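Local coordinates for protein benzoylformate Decarboxylase (Polynucleobacter necessarius, PDB 4K9Q) that probably catalyses the thiamine diphosphate- and magnesium-dependent decarboxylation of benzoylformate, as a member of the TPP enzyme family, at residues Phe9-Asn23 with Phe35-Glu47. Residues are numbered along the deposited sequence; the frame is centred on the assembly and turned at random.
Sequences FDLLRKLQVTTVVGN and FPSDFNYVLALQE. With TPP (thiamine diphosphate), chain D.
Strands 19-22 and 40-43 pair in parallel, V20 beside Y41, as the two strands of a beta-alpha-beta unit at the edge, within this chain, of the N-terminal thiamine diphosphate-binding domain's sheet, and they illustrate how side chains beyond both strand ends extend a backbone pairing. Five backbone bonds, from N40 N to T18 O through A44 N to G22 O, hold the pair together. Ahead of the strands, F39 packs against helix 4-15, its ring meeting F9, L12 and R13. Its CG lies beside the backbone N (chi1 -79°), which carries the ring between two residues: T18 CB sits over the centre of one face, 3.9 Å from the centroid in a CH-pi contact, while F9 drives its CD1 edge against the opposite face in a T-shaped pair, centroids 5.0 Å apart and planes at 70°. R13 spans the ring's rim with CG 3.6 Å from F39 CE1, then stretches out from CG to NE to grip D38 side-on: NE meets OD2 at 2.7 Å, almost straight, and NH2 meets OD1 at 3.0 Å, while NH1 makes a weak, bent bond to D10 OD1, so the guanidinium joins two carboxylates. Both D38 oxygens use their syn lone pairs, and the two flat groups are nearly coplanar. Cutting R13 back to an alanine would probably leave the D38 carboxylate without its two-pronged mate and free to turn, and the F39 rim less covered. At the other end, G22 CA lies 3.4 Å from Y41 OH, where a CB would clash. Past the strands, E47, whose OE1 is held by N77, reaches the cofactor bound mainly by the second subunit, placing OE2 2.7 Å from N1' of thiamine diphosphate.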
loop_
_atom_site.group_PDB
_atom_site.type_symbol
_atom_site.label_atom_id
_atom_site.label_comp_id
_atom_site.label_asym_id
_atom_site.label_seq_id
_atom_site.Cartn_x
_atom_site.Cartn_y
_atom_site.Cartn_z
ATOM N N PHE A 9 -21.167 9.912 19.994
ATOM C CA PHE A 9 -22.534 10.133 19.555
ATOM C C PHE A 9 -22.923 11.606 19.708
ATOM O O PHE A 9 -23.621 12.160 18.847
ATOM C CB PHE A 9 -23.513 9.187 20.261
ATOM C CG PHE A 9 -23.632 7.849 19.590
ATOM C CD1 PHE A 9 -24.572 7.644 18.592
ATOM C CD2 PHE A 9 -22.792 6.804 19.937
ATOM C CE1 PHE A 9 -24.676 6.410 17.956
ATOM C CE2 PHE A 9 -22.890 5.573 19.306
ATOM C CZ PHE A 9 -23.832 5.379 18.316
ATOM N N ASP A 10 -22.430 12.254 20.762
ATOM C CA ASP A 10 -22.667 13.691 20.923
ATOM C C ASP A 10 -22.041 14.517 19.790
ATOM O O ASP A 10 -22.642 15.475 19.300
ATOM C CB ASP A 10 -22.189 14.188 22.283
ATOM C CG ASP A 10 -23.257 14.059 23.366
ATOM O OD1 ASP A 10 -24.449 13.848 23.035
ATOM O OD2 ASP A 10 -22.895 14.187 24.552
ATOM N N LEU A 11 -20.836 14.142 19.365
ATOM C CA LEU A 11 -20.224 14.773 18.197
ATOM C C LEU A 11 -21.090 14.583 16.952
ATOM O O LEU A 11 -21.334 15.522 16.195
ATOM C CB LEU A 11 -18.811 14.224 17.954
ATOM C CG LEU A 11 -18.148 14.671 16.648
ATOM C CD1 LEU A 11 -17.851 16.167 16.683
ATOM C CD2 LEU A 11 -16.874 13.888 16.406
ATOM N N LEU A 12 -21.560 13.359 16.744
ATOM C CA LEU A 12 -22.351 13.057 15.566
ATOM C C LEU A 12 -23.638 13.876 15.565
ATOM O O LEU A 12 -24.082 14.335 14.520
ATOM C CB LEU A 12 -22.618 11.550 15.474
ATOM C CG LEU A 12 -21.364 10.723 15.162
ATOM C CD1 LEU A 12 -21.674 9.235 15.235
ATOM C CD2 LEU A 12 -20.778 11.098 13.794
ATOM N N ARG A 13 -24.222 14.089 16.744
ATOM C CA ARG A 13 -25.382 14.973 16.851
ATOM C C ARG A 13 -25.037 16.386 16.404
ATOM O O ARG A 13 -25.780 17.000 15.638
ATOM C CB ARG A 13 -25.891 15.026 18.292
ATOM C CG ARG A 13 -26.655 13.799 18.694
ATOM C CD ARG A 13 -27.187 13.931 20.120
ATOM N NE ARG A 13 -27.826 12.685 20.499
ATOM C CZ ARG A 13 -27.233 11.726 21.190
ATOM N NH1 ARG A 13 -25.984 11.880 21.613
ATOM N NH2 ARG A 13 -27.895 10.614 21.458
ATOM N N LYS A 14 -23.909 16.897 16.889
ATOM C CA LYS A 14 -23.455 18.232 16.536
ATOM C C LYS A 14 -23.215 18.363 15.029
ATOM O O LYS A 14 -23.565 19.380 14.425
ATOM C CB LYS A 14 -22.187 18.572 17.327
ATOM C CG LYS A 14 -21.580 19.924 17.009
ATOM C CD LYS A 14 -22.526 21.053 17.352
ATOM C CE LYS A 14 -21.806 22.396 17.284
ATOM N NZ LYS A 14 -22.708 23.512 17.694
ATOM N N LEU A 15 -22.625 17.329 14.429
ATOM C CA LEU A 15 -22.369 17.305 12.990
ATOM C C LEU A 15 -23.618 17.030 12.160
ATOM O O LEU A 15 -23.587 17.156 10.931
ATOM C CB LEU A 15 -21.288 16.265 12.660
ATOM C CG LEU A 15 -19.915 16.588 13.264
ATOM C CD1 LEU A 15 -18.926 15.434 13.098
ATOM C CD2 LEU A 15 -19.337 17.885 12.677
ATOM N N GLN A 16 -24.700 16.646 12.839
ATOM C CA GLN A 16 -25.964 16.287 12.203
ATOM C C GLN A 16 -25.851 15.057 11.300
ATOM O O GLN A 16 -26.484 14.979 10.242
ATOM C CB GLN A 16 -26.553 17.483 11.460
ATOM C CG GLN A 16 -26.761 18.689 12.383
ATOM C CD GLN A 16 -27.394 19.867 11.672
ATOM O OE1 GLN A 16 -28.265 19.697 10.820
ATOM N NE2 GLN A 16 -26.952 21.072 12.014
ATOM N N VAL A 17 -25.041 14.102 11.739
ATOM C CA VAL A 17 -24.897 12.823 11.053
ATOM C C VAL A 17 -25.493 11.767 11.979
ATOM O O VAL A 17 -24.809 11.241 12.858
ATOM C CB VAL A 17 -23.410 12.542 10.753
ATOM C CG1 VAL A 17 -23.220 11.165 10.113
ATOM C CG2 VAL A 17 -22.853 13.642 9.839
ATOM N N THR A 18 -26.778 11.480 11.804
ATOM C CA THR A 18 -27.479 10.645 12.781
ATOM C C THR A 18 -28.138 9.404 12.170
ATOM O O THR A 18 -29.012 8.783 12.785
ATOM C CB THR A 18 -28.514 11.461 13.593
ATOM O OG1 THR A 18 -29.521 11.969 12.714
ATOM C CG2 THR A 18 -27.828 12.634 14.299
ATOM N N THR A 19 -27.711 9.044 10.964
ATOM C CA THR A 19 -28.147 7.792 10.359
ATOM C C THR A 19 -26.983 6.827 10.203
ATOM O O THR A 19 -25.927 7.194 9.696
ATOM C CB THR A 19 -28.815 8.002 8.989
ATOM O OG1 THR A 19 -29.925 8.896 9.137
ATOM C CG2 THR A 19 -29.323 6.662 8.439
ATOM N N VAL A 20 -27.200 5.585 10.638
ATOM C CA VAL A 20 -26.235 4.512 10.483
ATOM C C VAL A 20 -26.871 3.412 9.635
ATOM O O VAL A 20 -27.903 2.857 10.014
ATOM C CB VAL A 20 -25.846 3.894 11.856
ATOM C CG1 VAL A 20 -24.915 2.700 11.652
ATOM C CG2 VAL A 20 -25.208 4.941 12.789
ATOM N N VAL A 21 -26.284 3.103 8.483
ATOM C CA VAL A 21 -26.716 1.928 7.736
ATOM C C VAL A 21 -25.722 0.815 8.061
ATOM O O VAL A 21 -24.512 1.034 8.059
ATOM C CB VAL A 21 -26.745 2.181 6.214
ATOM C CG1 VAL A 21 -27.421 1.008 5.505
ATOM C CG2 VAL A 21 -27.459 3.494 5.895
ATOM N N GLY A 22 -26.205 -0.374 8.382
ATOM C CA GLY A 22 -25.294 -1.379 8.901
ATOM C C GLY A 22 -25.708 -2.813 8.644
ATOM O O GLY A 22 -26.851 -3.114 8.290
ATOM N N ASN A 23 -24.739 -3.695 8.808
ATOM C CA ASN A 23 -24.999 -5.109 9.002
ATOM C C ASN A 23 -24.119 -5.497 10.185
ATOM O O ASN A 23 -22.884 -5.388 10.111
ATOM C CB ASN A 23 -24.646 -5.902 7.749
ATOM C CG ASN A 23 -24.847 -7.397 7.940
ATOM O OD1 ASN A 23 -23.898 -8.132 8.224
ATOM N ND2 ASN A 23 -26.087 -7.852 7.790
ATOM N N PHE A 35 -28.347 1.765 21.350
ATOM C CA PHE A 35 -28.428 2.673 20.218
ATOM C C PHE A 35 -29.491 3.737 20.501
ATOM O O PHE A 35 -30.618 3.408 20.874
ATOM C CB PHE A 35 -28.756 1.902 18.940
ATOM C CG PHE A 35 -28.477 2.680 17.690
ATOM C CD1 PHE A 35 -29.499 3.334 17.021
ATOM C CD2 PHE A 35 -27.185 2.779 17.200
ATOM C CE1 PHE A 35 -29.236 4.059 15.870
ATOM C CE2 PHE A 35 -26.916 3.507 16.057
ATOM C CZ PHE A 35 -27.945 4.147 15.394
ATOM N N PRO A 36 -29.123 5.022 20.375
ATOM C CA PRO A 36 -30.053 6.054 20.851
ATOM C C PRO A 36 -31.224 6.288 19.915
ATOM O O PRO A 36 -31.116 6.116 18.698
ATOM C CB PRO A 36 -29.176 7.306 20.952
ATOM C CG PRO A 36 -28.040 7.063 20.031
ATOM C CD PRO A 36 -27.809 5.574 20.009
ATOM N N SER A 37 -32.345 6.690 20.505
ATOM C CA SER A 37 -33.602 6.833 19.788
ATOM C C SER A 37 -33.616 7.999 18.814
ATOM O O SER A 37 -34.461 8.048 17.912
ATOM C CB SER A 37 -34.748 6.990 20.794
ATOM O OG SER A 37 -34.417 7.975 21.755
ATOM N N ASP A 38 -32.696 8.944 18.984
ATOM C CA ASP A 38 -32.642 10.065 18.054
ATOM C C ASP A 38 -31.729 9.794 16.856
ATOM O O ASP A 38 -31.555 10.655 16.003
ATOM C CB ASP A 38 -32.287 11.382 18.756
ATOM C CG ASP A 38 -30.926 11.357 19.432
ATOM O OD1 ASP A 38 -30.459 10.282 19.862
ATOM O OD2 ASP A 38 -30.330 12.443 19.553
ATOM N N PHE A 39 -31.149 8.597 16.808
ATOM C CA PHE A 39 -30.432 8.148 15.616
ATOM C C PHE A 39 -31.301 7.095 14.942
ATOM O O PHE A 39 -32.201 6.535 15.570
ATOM C CB PHE A 39 -29.086 7.533 15.991
ATOM C CG PHE A 39 -28.015 8.544 16.295
ATOM C CD1 PHE A 39 -28.171 9.451 17.333
ATOM C CD2 PHE A 39 -26.842 8.574 15.551
ATOM C CE1 PHE A 39 -27.192 10.377 17.603
ATOM C CE2 PHE A 39 -25.860 9.489 15.819
ATOM C CZ PHE A 39 -26.031 10.396 16.849
ATOM N N ASN A 40 -31.039 6.837 13.667
ATOM C CA ASN A 40 -31.733 5.777 12.939
ATOM C C ASN A 40 -30.729 4.730 12.490
ATOM O O ASN A 40 -29.719 5.071 11.884
ATOM C CB ASN A 40 -32.444 6.341 11.713
ATOM C CG ASN A 40 -33.763 7.012 12.055
ATOM O OD1 ASN A 40 -34.436 6.637 13.016
ATOM N ND2 ASN A 40 -34.147 7.999 11.257
ATOM N N TYR A 41 -30.995 3.468 12.806
ATOM C CA TYR A 41 -30.192 2.361 12.295
ATOM C C TYR A 41 -30.999 1.660 11.222
ATOM O O TYR A 41 -32.162 1.292 11.443
ATOM C CB TYR A 41 -29.852 1.372 13.406
ATOM C CG TYR A 41 -28.932 0.252 12.968
ATOM C CD1 TYR A 41 -29.440 -0.910 12.402
ATOM C CD2 TYR A 41 -27.553 0.361 13.114
ATOM C CE1 TYR A 41 -28.607 -1.929 11.999
ATOM C CE2 TYR A 41 -26.707 -0.662 12.719
ATOM C CZ TYR A 41 -27.242 -1.808 12.162
ATOM O OH TYR A 41 -26.416 -2.833 11.760
ATOM N N VAL A 42 -30.375 1.473 10.067
ATOM C CA VAL A 42 -31.011 0.814 8.932
ATOM C C VAL A 42 -30.268 -0.476 8.606
ATOM O O VAL A 42 -29.131 -0.444 8.118
ATOM C CB VAL A 42 -31.019 1.721 7.679
ATOM C CG1 VAL A 42 -31.607 0.977 6.474
ATOM C CG2 VAL A 42 -31.782 3.006 7.947
ATOM N N LEU A 43 -30.915 -1.611 8.863
ATOM C CA LEU A 43 -30.316 -2.913 8.594
ATOM C C LEU A 43 -30.383 -3.244 7.120
ATOM O O LEU A 43 -31.436 -3.072 6.486
ATOM C CB LEU A 43 -31.045 -4.017 9.380
ATOM C CG LEU A 43 -30.601 -5.448 9.072
ATOM C CD1 LEU A 43 -29.168 -5.708 9.569
ATOM C CD2 LEU A 43 -31.595 -6.462 9.661
ATOM N N ALA A 44 -29.266 -3.718 6.569
ATOM C CA ALA A 44 -29.323 -4.442 5.302
ATOM C C ALA A 44 -28.628 -5.800 5.449
ATOM O O ALA A 44 -27.774 -5.985 6.327
ATOM C CB ALA A 44 -28.708 -3.619 4.177
ATOM N N LEU A 45 -29.014 -6.745 4.600
ATOM C CA LEU A 45 -28.627 -8.142 4.770
ATOM C C LEU A 45 -27.248 -8.490 4.239
ATOM O O LEU A 45 -26.741 -9.568 4.538
ATOM C CB LEU A 45 -29.641 -9.066 4.083
ATOM C CG LEU A 45 -31.081 -9.031 4.606
ATOM C CD1 LEU A 45 -31.945 -9.871 3.679
ATOM C CD2 LEU A 45 -31.148 -9.538 6.043
ATOM N N GLN A 46 -26.664 -7.616 3.422
ATOM C CA GLN A 46 -25.332 -7.866 2.870
ATOM C C GLN A 46 -24.652 -6.513 2.660
ATOM O O GLN A 46 -25.331 -5.511 2.418
ATOM C CB GLN A 46 -25.429 -8.662 1.561
ATOM C CG GLN A 46 -24.173 -9.460 1.210
ATOM C CD GLN A 46 -23.262 -8.738 0.228
ATOM O OE1 GLN A 46 -23.523 -7.594 -0.156
ATOM N NE2 GLN A 46 -22.198 -9.414 -0.197
ATOM N N GLU A 47 -23.326 -6.473 2.778
ATOM C CA GLU A 47 -22.630 -5.200 2.900
ATOM C C GLU A 47 -22.556 -4.350 1.629
ATOM O O GLU A 47 -22.412 -3.136 1.713
ATOM C CB GLU A 47 -21.247 -5.406 3.527
ATOM C CG GLU A 47 -21.311 -5.942 4.957
ATOM C CD GLU A 47 -21.423 -7.464 5.051
ATOM O OE1 GLU A 47 -21.631 -8.141 4.012
ATOM O OE2 GLU A 47 -21.307 -7.979 6.188
HETATM N "N1'" TPP D . -21.119 -9.988 7.935
HETATM C "C2'" TPP D . -20.201 -10.902 7.441
HETATM C CM2 TPP D . -19.805 -10.874 5.995
HETATM N "N3'" TPP D . -19.622 -11.842 8.272
HETATM C "C4'" TPP D . -19.961 -11.881 9.601
HETATM N "N4'" TPP D . -19.388 -12.780 10.400
HETATM C "C5'" TPP D . -20.912 -10.990 10.100
HETATM C "C6'" TPP D . -21.483 -10.025 9.272
HETATM C "C7'" TPP D . -21.283 -11.031 11.560
HETATM N N3 TPP D . -22.082 -12.164 12.006
HETATM C C2 TPP D . -21.580 -13.266 12.679
HETATM S S1 TPP D . -22.695 -14.355 13.084
HETATM C C5 TPP D . -23.867 -13.458 12.426
HETATM C C4 TPP D . -23.431 -12.261 11.866
HETATM C CM4 TPP D . -24.303 -11.236 11.185
HETATM C C6 TPP D . -25.264 -14.003 12.534
HETATM C C7 TPP D . -25.499 -15.331 11.833
HETATM O O7 TPP D . -26.897 -15.504 11.846
HETATM P PA TPP D . -27.586 -16.840 11.274
HETATM O O1A TPP D . -26.898 -17.233 9.999
HETATM O O2A TPP D . -29.049 -16.616 11.058
HETATM O O3A TPP D . -27.200 -17.971 12.350
HETATM P PB TPP D . -27.758 -18.159 13.846
HETATM O O1B TPP D . -26.760 -17.513 14.751
HETATM O O2B TPP D . -27.819 -19.652 14.079
HETATM O O3B TPP D . -29.090 -17.502 14.014
HETATM O O HOH W 1 -32.085 10.336 12.678
HETATM O O HOH W 2 -31.483 12.872 14.734
HETATM O O HOH W 3 -21.073 -6.322 8.232
#